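Local coordinates for Alpha/beta hydrolase fold protein (Marinomonas mediterranea, PDB 6CXT) that carries a pyrrole-2-carboxyl thioester on a phosphopantetheine arm, as the carrier domain of a larger protein, and probably presents it to a flavin-dependent dehydrogenase, at residues 11-16 against 35-40; 60-65 against 70-75; 25-28 against 32-35. All coordinates share one frame; numbering follows the deposited sequence.

Interaction 1. Residues 11-16 against 35-40; sequences NDLLEG and SLSMVL. With FK4 (S-[2-({N-[(2R)-2-hydroxy-4-{[(R)-hydroxy(oxo)-lambda~5~-phosphanyl]oxy}-3,3-dimethylbutanoyl]-beta-alanyl}amino)ethyl] 1H-pyrrole-2-carbothioate), chain C.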
loop_
_atom_site.group_PDB
_atom_site.type_symbol
_atom_site.label_atom_id
_atom_site.label_comp_id
_atom_site.label_asym_id
_atom_site.label_seq_id
_atom_site.Cartn_x
_atom_site.Cartn_y
_atom_site.Cartn_z
ATOM N N ASN A 11 22.740 -25.131 -14.236
ATOM C CA ASN A 11 22.798 -23.665 -14.217
ATOM C C ASN A 11 21.460 -23.031 -13.875
ATOM O O ASN A 11 21.373 -22.351 -12.864
ATOM C CB ASN A 11 23.394 -23.113 -15.509
ATOM C CG ASN A 11 24.901 -23.340 -15.577
ATOM O OD1 ASN A 11 25.607 -23.329 -14.562
ATOM N ND2 ASN A 11 25.393 -23.564 -16.772
ATOM N N ASP A 12 20.444 -23.328 -14.695
ATOM C CA ASP A 12 19.080 -22.869 -14.516
ATOM C C ASP A 12 18.344 -23.507 -13.331
ATOM O O ASP A 12 17.724 -22.775 -12.559
ATOM C CB ASP A 12 18.276 -23.014 -15.805
ATOM C CG ASP A 12 18.703 -22.003 -16.890
ATOM O OD1 ASP A 12 19.907 -21.671 -16.939
ATOM O OD2 ASP A 12 17.839 -21.578 -17.699
ATOM N N LEU A 13 18.396 -24.837 -13.171
ATOM C CA LEU A 13 17.631 -25.452 -12.098
ATOM C C LEU A 13 18.362 -25.481 -10.778
ATOM O O LEU A 13 17.773 -25.195 -9.755
ATOM C CB LEU A 13 17.025 -26.812 -12.483
ATOM C CG LEU A 13 16.276 -26.929 -13.815
ATOM C CD1 LEU A 13 15.562 -28.278 -13.945
ATOM C CD2 LEU A 13 15.251 -25.822 -14.113
ATOM N N LEU A 14 19.648 -25.796 -10.762
ATOM C CA LEU A 14 20.305 -25.949 -9.463
ATOM C C LEU A 14 21.197 -24.772 -9.106
ATOM O O LEU A 14 21.623 -24.638 -7.938
ATOM C CB LEU A 14 21.107 -27.265 -9.418
ATOM C CG LEU A 14 20.246 -28.531 -9.491
ATOM C CD1 LEU A 14 21.096 -29.750 -9.834
ATOM C CD2 LEU A 14 19.410 -28.727 -8.225
ATOM N N GLU A 15 21.503 -23.951 -10.119
ATOM C CA GLU A 15 22.374 -22.789 -9.962
ATOM C C GLU A 15 23.691 -23.141 -9.247
ATOM O O GLU A 15 24.539 -23.886 -9.784
ATOM C CB GLU A 15 21.607 -21.677 -9.222
ATOM C CG GLU A 15 20.299 -21.268 -9.904
ATOM C CD GLU A 15 19.989 -19.778 -9.735
ATOM O OE1 GLU A 15 19.127 -19.284 -10.493
ATOM O OE2 GLU A 15 20.621 -19.124 -8.866
ATOM N N GLY A 16 23.829 -22.625 -8.025
ATOM C CA GLY A 16 24.927 -22.980 -7.123
ATOM C C GLY A 16 25.106 -24.484 -6.903
ATOM O O GLY A 16 24.138 -25.218 -6.650
ATOM N N SER A 35 7.238 -29.618 -9.629
ATOM C CA SER A 35 6.237 -28.946 -10.433
ATOM C C SER A 35 6.775 -27.657 -11.125
ATOM O O SER A 35 6.403 -27.369 -12.254
ATOM C CB SER A 35 5.103 -28.514 -9.484
ATOM O OG SER A 35 4.284 -27.600 -10.183
ATOM N N LEU A 36 7.607 -26.902 -10.413
ATOM C CA LEU A 36 8.161 -25.630 -10.959
ATOM C C LEU A 36 9.336 -25.929 -11.949
ATOM O O LEU A 36 9.299 -25.433 -13.081
ATOM C CB LEU A 36 8.622 -24.727 -9.826
ATOM C CG LEU A 36 7.419 -24.275 -8.926
ATOM C CD1 LEU A 36 7.919 -23.290 -7.911
ATOM C CD2 LEU A 36 6.244 -23.640 -9.671
ATOM N N SER A 37 10.326 -26.720 -11.509
ATOM C CA SER A 37 11.493 -26.971 -12.395
ATOM C C SER A 37 11.074 -27.708 -13.649
ATOM O O SER A 37 11.696 -27.498 -14.700
ATOM C CB SER A 37 12.633 -27.646 -11.678
ATOM O OG SER A 37 12.177 -28.872 -11.107
ATOM N N MET A 38 9.993 -28.487 -13.583
ATOM C CA MET A 38 9.501 -29.210 -14.761
ATOM C C MET A 38 9.076 -28.238 -15.842
ATOM O O MET A 38 9.389 -28.416 -17.008
ATOM C CB MET A 38 8.379 -30.193 -14.373
ATOM C CG MET A 38 7.729 -30.960 -15.515
ATOM S SD MET A 38 8.919 -32.172 -16.215
ATOM C CE MET A 38 9.233 -33.297 -14.842
ATOM N N VAL A 39 8.405 -27.150 -15.444
ATOM C CA VAL A 39 7.957 -26.152 -16.409
ATOM C C VAL A 39 9.159 -25.563 -17.148
ATOM O O VAL A 39 9.113 -25.388 -18.361
ATOM C CB VAL A 39 7.074 -25.038 -15.730
ATOM C CG1 VAL A 39 6.605 -24.010 -16.788
ATOM C CG2 VAL A 39 5.844 -25.704 -15.117
ATOM N N LEU A 40 10.201 -25.237 -16.411
ATOM C CA LEU A 40 11.373 -24.588 -17.022
ATOM C C LEU A 40 12.084 -25.630 -17.963
ATOM O O LEU A 40 12.530 -25.311 -19.080
ATOM C CB LEU A 40 12.338 -24.103 -15.923
ATOM C CG LEU A 40 11.740 -22.991 -14.983
ATOM C CD1 LEU A 40 12.783 -22.539 -13.994
ATOM C CD2 LEU A 40 11.219 -21.833 -15.802
HETATM O O01 FK4 C . 2.000 -26.621 -10.701
HETATM P P02 FK4 C . 2.735 -27.633 -9.760
HETATM O O03 FK4 C . 2.743 -27.295 -8.228
HETATM C C04 FK4 C . 2.852 -25.959 -7.829
HETATM C C05 FK4 C . 3.455 -25.745 -6.474
HETATM C C06 FK4 C . 3.444 -24.219 -6.191
HETATM C C07 FK4 C . 4.902 -26.306 -6.506
HETATM C C08 FK4 C . 2.692 -26.529 -5.374
HETATM O O09 FK4 C . 3.411 -26.618 -4.168
HETATM C C10 FK4 C . 1.265 -26.000 -5.125
HETATM N N11 FK4 C . 1.049 -25.538 -3.761
HETATM C C12 FK4 C . -0.225 -25.005 -3.432
HETATM C C13 FK4 C . -1.180 -26.089 -2.886
HETATM C C14 FK4 C . -2.597 -25.767 -3.106
HETATM N N15 FK4 C . -3.397 -26.389 -2.141
HETATM C C16 FK4 C . -4.853 -26.270 -2.233
HETATM C C17 FK4 C . -5.564 -27.487 -1.609
HETATM S S18 FK4 C . -7.254 -27.620 -2.117
HETATM C C19 FK4 C . -7.975 -26.101 -1.493
HETATM C C20 FK4 C . -9.426 -26.274 -1.707
HETATM C C21 FK4 C . -10.458 -25.524 -1.189
HETATM C C22 FK4 C . -11.636 -26.082 -1.728
HETATM C C23 FK4 C . -11.283 -27.173 -2.560
HETATM N N24 FK4 C . -9.939 -27.301 -2.568
HETATM O O25 FK4 C . -7.360 -25.453 -0.616
HETATM O O26 FK4 C . -3.029 -25.085 -4.032
HETATM O O27 FK4 C . 0.348 -25.892 -6.008
HETATM O O28 FK4 C . 2.080 -28.964 -9.929
#
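Leu-13 and Ser-37 mark the closest backbone approach between residues 11-16 and 35-40, with their CA atoms 6.3 Å apart. Segment 11-16 is the end of helix 7-13, its last turn widened to pi type, and the chain leaves helical geometry at Glu-15, where phi is positive. Segment 35-40 belongs to helix 35-49. From residues 11-16 only Leu-13 makes contact, and its two methyls divide the work. CD1 rests on Ser-37 CB at 3.8 Å. CD2 lies on Leu-40 CB, also at 3.8 Å, and comes within 4.1 Å of Leu-40 CD1. The two leucines lie alongside, pointing opposite ways. With CG anti to the carbonyl carbon (chi1 -48°), Leu-13 sets both methyls against Ser-37 and Leu-40. In carrier-protein folds the modified serine of the Asp-Ser-Leu motif sits at the N-terminal end of this helix; here Ser-35 OG is bonded covalently to P02 of the phosphopantetheine thioester FK4, at 1.6 Å. An alanine in place of Leu-13 is likely to open a gap between the helices and leave Ser-37 CB and Leu-40 without their apolar neighbour. Leu-40 also packs on Asn-375 of a butyryl-CoA dehydrogenase chain, while Leu-13 also touches Phe-8 and Leu-33.

Interaction 2. Residues 60-65 against 70-75; sequences PEHFEN and AALINQ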
loop_
_atom_site.group_PDB
_atom_site.type_symbol
_atom_site.label_atom_id
_atom_site.label_comp_id
_atom_site.label_asym_id
_atom_site.label_seq_id
_atom_site.Cartn_x
_atom_site.Cartn_y
_atom_site.Cartn_z
ATOM N N PRO A 60 7.781 -41.581 -14.444
ATOM C CA PRO A 60 9.021 -41.827 -13.762
ATOM C C PRO A 60 10.077 -42.577 -14.602
ATOM O O PRO A 60 11.275 -42.503 -14.271
ATOM C CB PRO A 60 8.613 -42.617 -12.526
ATOM C CG PRO A 60 7.121 -42.497 -12.421
ATOM C CD PRO A 60 6.643 -42.278 -13.803
ATOM N N GLU A 61 9.644 -43.214 -15.693
ATOM C CA GLU A 61 10.566 -43.992 -16.555
ATOM C C GLU A 61 11.424 -42.984 -17.325
ATOM O O GLU A 61 12.659 -43.003 -17.216
ATOM C CB GLU A 61 9.837 -44.981 -17.493
ATOM C CG GLU A 61 8.981 -46.042 -16.773
ATOM C CD GLU A 61 7.474 -45.681 -16.644
ATOM O OE1 GLU A 61 6.730 -45.904 -17.637
ATOM O OE2 GLU A 61 7.016 -45.202 -15.560
ATOM N N HIS A 62 10.769 -42.073 -18.049
ATOM C CA HIS A 62 11.506 -41.052 -18.801
ATOM C C HIS A 62 12.289 -40.011 -17.981
ATOM O O HIS A 62 13.341 -39.552 -18.441
ATOM C CB HIS A 62 10.591 -40.373 -19.807
ATOM C CG HIS A 62 9.894 -41.340 -20.706
ATOM N ND1 HIS A 62 8.526 -41.341 -20.887
ATOM C CD2 HIS A 62 10.374 -42.367 -21.451
ATOM C CE1 HIS A 62 8.197 -42.312 -21.724
ATOM N NE2 HIS A 62 9.298 -42.948 -22.081
ATOM N N PHE A 63 11.825 -39.669 -16.779
ATOM C CA PHE A 63 12.407 -38.529 -16.041
ATOM C C PHE A 63 13.256 -38.993 -14.912
ATOM O O PHE A 63 13.700 -38.213 -14.045
ATOM C CB PHE A 63 11.336 -37.518 -15.621
ATOM C CG PHE A 63 10.792 -36.739 -16.779
ATOM C CD1 PHE A 63 9.823 -37.292 -17.644
ATOM C CD2 PHE A 63 11.301 -35.456 -17.064
ATOM C CE1 PHE A 63 9.345 -36.566 -18.756
ATOM C CE2 PHE A 63 10.837 -34.748 -18.166
ATOM C CZ PHE A 63 9.848 -35.280 -19.000
ATOM N N GLU A 64 13.601 -40.273 -14.975
ATOM C CA GLU A 64 14.450 -40.803 -13.943
ATOM C C GLU A 64 15.765 -40.048 -13.836
ATOM O O GLU A 64 16.227 -39.702 -12.723
ATOM C CB GLU A 64 14.694 -42.314 -14.200
ATOM C CG GLU A 64 15.505 -42.922 -13.088
ATOM C CD GLU A 64 15.826 -44.387 -13.286
ATOM O OE1 GLU A 64 15.507 -44.986 -14.353
ATOM O OE2 GLU A 64 16.416 -44.908 -12.332
ATOM N N ASN A 65 16.392 -39.782 -14.971
ATOM C CA ASN A 65 17.692 -39.130 -14.957
ATOM C C ASN A 65 17.890 -38.515 -16.322
ATOM O O ASN A 65 17.002 -38.635 -17.199
ATOM C CB ASN A 65 18.831 -40.124 -14.605
ATOM C CG ASN A 65 18.836 -41.358 -15.529
ATOM O OD1 ASN A 65 18.729 -41.225 -16.759
ATOM N ND2 ASN A 65 18.912 -42.565 -14.923
ATOM N N ALA A 70 17.124 -37.722 -21.998
ATOM C CA ALA A 70 17.763 -37.671 -23.341
ATOM C C ALA A 70 17.155 -38.760 -24.277
ATOM O O ALA A 70 16.734 -38.436 -25.418
ATOM C CB ALA A 70 19.287 -37.745 -23.235
ATOM N N ALA A 71 16.962 -39.992 -23.747
ATOM C CA ALA A 71 16.392 -41.080 -24.566
ATOM C C ALA A 71 14.998 -40.728 -25.083
ATOM O O ALA A 71 14.702 -40.944 -26.268
ATOM C CB ALA A 71 16.401 -42.433 -23.835
ATOM N N LEU A 72 14.151 -40.163 -24.199
ATOM C CA LEU A 72 12.809 -39.720 -24.612
ATOM C C LEU A 72 12.840 -38.637 -25.689
ATOM O O LEU A 72 12.063 -38.690 -26.667
ATOM C CB LEU A 72 11.950 -39.264 -23.408
ATOM C CG LEU A 72 10.541 -38.721 -23.750
ATOM C CD1 LEU A 72 9.588 -39.795 -24.297
ATOM C CD2 LEU A 72 9.952 -38.045 -22.521
ATOM N N ILE A 73 13.700 -37.637 -25.500
ATOM C CA ILE A 73 13.788 -36.538 -26.481
ATOM C C ILE A 73 14.234 -37.058 -27.860
ATOM O O ILE A 73 13.742 -36.592 -28.913
ATOM C CB ILE A 73 14.717 -35.384 -26.019
ATOM C CG1 ILE A 73 14.315 -34.868 -24.612
ATOM C CG2 ILE A 73 14.725 -34.246 -27.049
ATOM C CD1 ILE A 73 15.412 -34.121 -23.887
ATOM N N ASN A 74 15.144 -38.033 -27.850
ATOM C CA ASN A 74 15.550 -38.702 -29.130
ATOM C C ASN A 74 14.391 -39.377 -29.803
ATOM O O ASN A 74 14.129 -39.111 -30.977
ATOM C CB ASN A 74 16.733 -39.652 -28.901
ATOM C CG ASN A 74 17.990 -38.896 -28.509
ATOM O OD1 ASN A 74 18.196 -37.743 -28.940
ATOM N ND2 ASN A 74 18.817 -39.509 -27.656
ATOM N N GLN A 75 13.631 -40.162 -29.033
ATOM C CA GLN A 75 12.489 -40.895 -29.565
ATOM C C GLN A 75 11.506 -39.944 -30.218
ATOM O O GLN A 75 10.801 -40.316 -31.150
ATOM C CB GLN A 75 11.815 -41.712 -28.454
ATOM C CG GLN A 75 12.712 -42.849 -27.997
ATOM C CD GLN A 75 12.132 -43.695 -26.911
ATOM O OE1 GLN A 75 11.401 -44.633 -27.190
ATOM N NE2 GLN A 75 12.502 -43.407 -25.656
#
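His-62 and Phe-63 meet Leu-72 where a loop folds back on helix 66-75, the last helix of this carrier-protein fold. The loop, residues 60-65, occupies the place where carrier proteins commonly have their short third helix. Here residues 60-62 have helical backbone angles but lack the regular bonds. The backbones come closest at His-62 and Leu-72, whose CA atoms are 6.1 Å apart.

Leu-72 carries the helix side of the contact. Its CG lies anti to the backbone N (chi1 177°), and the branch meets the histidine side chain at about a right angle. CD1 sits 3.7 Å from the centroid of the His-62 ring and only 2° off its normal. This is a CH-pi contact, with the methyl almost exactly over the middle of one face. The other methyl, CD2, turns to the base of the same side chain and lies 3.6 Å from His-62 CB.

The histidine ring is also held through ND1, which is hydrogen-bonded to Glu-57 O. That bond and the methyl over the face should together fix the turn of the ring. The start of helix 66-75 is tied to the loop as well. Asn-65 is the N-cap, its OD1 accepting from Thr-68 N, and Thr-68 OG1 is hydrogen-bonded to His-62 O.

Phe-63 is buried, and its ring also packs on Met-38 and Leu-41 of helix 35-49. Leu-72 and Phe-63 both touch Ile-53. Phe-63 and Leu-72 meet each other at a slant, and their nearest atoms are Phe-63 CE1 and Leu-72 CD2, at 4.1 Å.

Interaction 3. Residues 25-28 against 32-35; sequences TPLL and ILDS. With FK4 (S-[2-({N-[(2R)-2-hydroxy-4-{[(R)-hydroxy(oxo)-lambda~5~-phosphanyl]oxy}-3,3-dimethylbutanoyl]-beta-alanyl}amino)ethyl] 1H-pyrrole-2-carbothioate), chain C.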
loop_
_atom_site.group_PDB
_atom_site.type_symbol
_atom_site.label_atom_id
_atom_site.label_comp_id
_atom_site.label_asym_id
_atom_site.label_seq_id
_atom_site.Cartn_x
_atom_site.Cartn_y
_atom_site.Cartn_z
ATOM N N THR A 25 22.337 -39.031 -12.084
ATOM C CA THR A 25 21.705 -38.426 -10.900
ATOM C C THR A 25 20.177 -38.647 -10.958
ATOM O O THR A 25 19.549 -38.372 -11.988
ATOM C CB THR A 25 22.089 -36.943 -10.806
ATOM O OG1 THR A 25 23.532 -36.844 -10.913
ATOM C CG2 THR A 25 21.591 -36.334 -9.470
ATOM N N PRO A 26 19.606 -39.244 -9.890
ATOM C CA PRO A 26 18.172 -39.483 -9.899
ATOM C C PRO A 26 17.401 -38.154 -9.654
ATOM O O PRO A 26 17.321 -37.685 -8.505
ATOM C CB PRO A 26 17.964 -40.509 -8.776
ATOM C CG PRO A 26 19.165 -40.405 -7.898
ATOM C CD PRO A 26 20.272 -39.753 -8.670
ATOM N N LEU A 27 16.876 -37.605 -10.757
ATOM C CA LEU A 27 16.278 -36.230 -10.821
ATOM C C LEU A 27 15.001 -36.129 -9.992
ATOM O O LEU A 27 14.810 -35.140 -9.263
ATOM C CB LEU A 27 16.004 -35.797 -12.273
ATOM C CG LEU A 27 17.231 -35.700 -13.242
ATOM C CD1 LEU A 27 16.793 -35.354 -14.649
ATOM C CD2 LEU A 27 18.302 -34.735 -12.724
ATOM N N LEU A 28 14.154 -37.152 -10.096
ATOM C CA LEU A 28 12.899 -37.225 -9.332
ATOM C C LEU A 28 13.150 -37.558 -7.911
ATOM O O LEU A 28 12.591 -36.932 -7.013
ATOM C CB LEU A 28 11.949 -38.247 -9.917
ATOM C CG LEU A 28 11.452 -37.924 -11.321
ATOM C CD1 LEU A 28 10.810 -39.157 -11.901
ATOM C CD2 LEU A 28 10.486 -36.738 -11.377
ATOM N N ILE A 32 15.043 -32.760 -7.665
ATOM C CA ILE A 32 15.555 -31.803 -8.631
ATOM C C ILE A 32 14.454 -31.409 -9.619
ATOM O O ILE A 32 14.315 -30.216 -9.978
ATOM C CB ILE A 32 16.806 -32.387 -9.351
ATOM C CG1 ILE A 32 17.960 -32.554 -8.323
ATOM C CG2 ILE A 32 17.180 -31.552 -10.559
ATOM C CD1 ILE A 32 19.167 -33.351 -8.854
ATOM N N LEU A 33 13.661 -32.386 -10.057
ATOM C CA LEU A 33 12.549 -32.115 -10.941
ATOM C C LEU A 33 11.283 -32.099 -10.103
ATOM O O LEU A 33 10.964 -33.075 -9.418
ATOM C CB LEU A 33 12.363 -33.161 -12.032
ATOM C CG LEU A 33 13.355 -33.226 -13.163
ATOM C CD1 LEU A 33 12.738 -34.080 -14.266
ATOM C CD2 LEU A 33 13.686 -31.834 -13.676
ATOM N N ASP A 34 10.606 -30.972 -10.093
ATOM C CA ASP A 34 9.368 -30.795 -9.349
ATOM C C ASP A 34 8.374 -29.994 -10.192
ATOM O O ASP A 34 8.646 -29.719 -11.313
ATOM C CB ASP A 34 9.615 -30.195 -7.967
ATOM C CG ASP A 34 10.197 -28.767 -8.009
ATOM O OD1 ASP A 34 9.999 -28.033 -8.965
ATOM O OD2 ASP A 34 10.861 -28.397 -7.062
ATOM N N SER A 35 7.238 -29.618 -9.629
ATOM C CA SER A 35 6.237 -28.946 -10.433
ATOM C C SER A 35 6.775 -27.657 -11.125
ATOM O O SER A 35 6.403 -27.369 -12.254
ATOM C CB SER A 35 5.103 -28.514 -9.484
ATOM O OG SER A 35 4.284 -27.600 -10.183
HETATM O O01 FK4 C . 2.000 -26.621 -10.701
HETATM P P02 FK4 C . 2.735 -27.633 -9.760
HETATM O O03 FK4 C . 2.743 -27.295 -8.228
HETATM C C04 FK4 C . 2.852 -25.959 -7.829
HETATM C C05 FK4 C . 3.455 -25.745 -6.474
HETATM C C06 FK4 C . 3.444 -24.219 -6.191
HETATM C C07 FK4 C . 4.902 -26.306 -6.506
HETATM C C08 FK4 C . 2.692 -26.529 -5.374
HETATM O O09 FK4 C . 3.411 -26.618 -4.168
HETATM C C10 FK4 C . 1.265 -26.000 -5.125
HETATM N N11 FK4 C . 1.049 -25.538 -3.761
HETATM C C12 FK4 C . -0.225 -25.005 -3.432
HETATM C C13 FK4 C . -1.180 -26.089 -2.886
HETATM C C14 FK4 C . -2.597 -25.767 -3.106
HETATM N N15 FK4 C . -3.397 -26.389 -2.141
HETATM C C16 FK4 C . -4.853 -26.270 -2.233
HETATM C C17 FK4 C . -5.564 -27.487 -1.609
HETATM S S18 FK4 C . -7.254 -27.620 -2.117
HETATM C C19 FK4 C . -7.975 -26.101 -1.493
HETATM C C20 FK4 C . -9.426 -26.274 -1.707
HETATM C C21 FK4 C . -10.458 -25.524 -1.189
HETATM C C22 FK4 C . -11.636 -26.082 -1.728
HETATM C C23 FK4 C . -11.283 -27.173 -2.560
HETATM N N24 FK4 C . -9.939 -27.301 -2.568
HETATM O O25 FK4 C . -7.360 -25.453 -0.616
HETATM O O26 FK4 C . -3.029 -25.085 -4.032
HETATM O O27 FK4 C . 0.348 -25.892 -6.008
HETATM O O28 FK4 C . 2.080 -28.964 -9.929
HETATM O O HOH W 1 10.600 -35.071 -7.600
#
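Leu-27 O takes two backbone N-H groups from residues 32-35, and this is the tight part of the contact. Leu-33 N gives the firmer bond, 3.1 Å to Leu-27 O with an N-H...O angle of 163°, from well above the carbonyl plane. Ile-32 N is nearer to Leu-27 O, at 2.9 Å, but its bond is bent and weak. The two bonds close the turn between the segments. Buried leucines pack beside them: Leu-27 CB lies 3.8 Å from Leu-33 CG, and Leu-28 CD2 reaches Leu-33 CB. A water bridges the two segments, donating to Leu-28 O at 2.8 Å and to Leu-33 O at 2.7 Å.

The contact thins at the partly exposed end, where Thr-25 adds a single methyl. Its CG2 lies 3.9 Å from CD1 of Ile-32, with the side chains about at right angles. Thr-25 OG1 turns elsewhere, to Asp-22 N.

This is the long loop that leads a carrier protein into its modified serine. Asp-34 takes the N-cap position of the helix that follows, its OD1 in a weak bond with Leu-36 N. Leu-27 and Ile-32 rest on Ile-9 of helix 7-13, whereas Leu-33 packs against Met-38 and Leu-41 of helix 35-49.

From the N terminus, helix 7-13 comes first, and interaction 1 joins its end to the start of helix 35-49. This closes the long loop between the two helices. Interaction 3 nests inside that closure: it shuts a short turn within the loop, and the two share Ser-35 in their second segments. Leu-13 of interaction 1 touches Leu-33 of interaction 3, and Leu-14 touches Ile-32. Interaction 2 comes later, in series, and closes a local turn against helix 66-75. Nothing crosses. Phe-63 links interaction 2 to the others by packing on Met-38 and Leu-33, and Glu-64 O probably bonds to Leu-27 N. The three helices and both loops are thereby tied together.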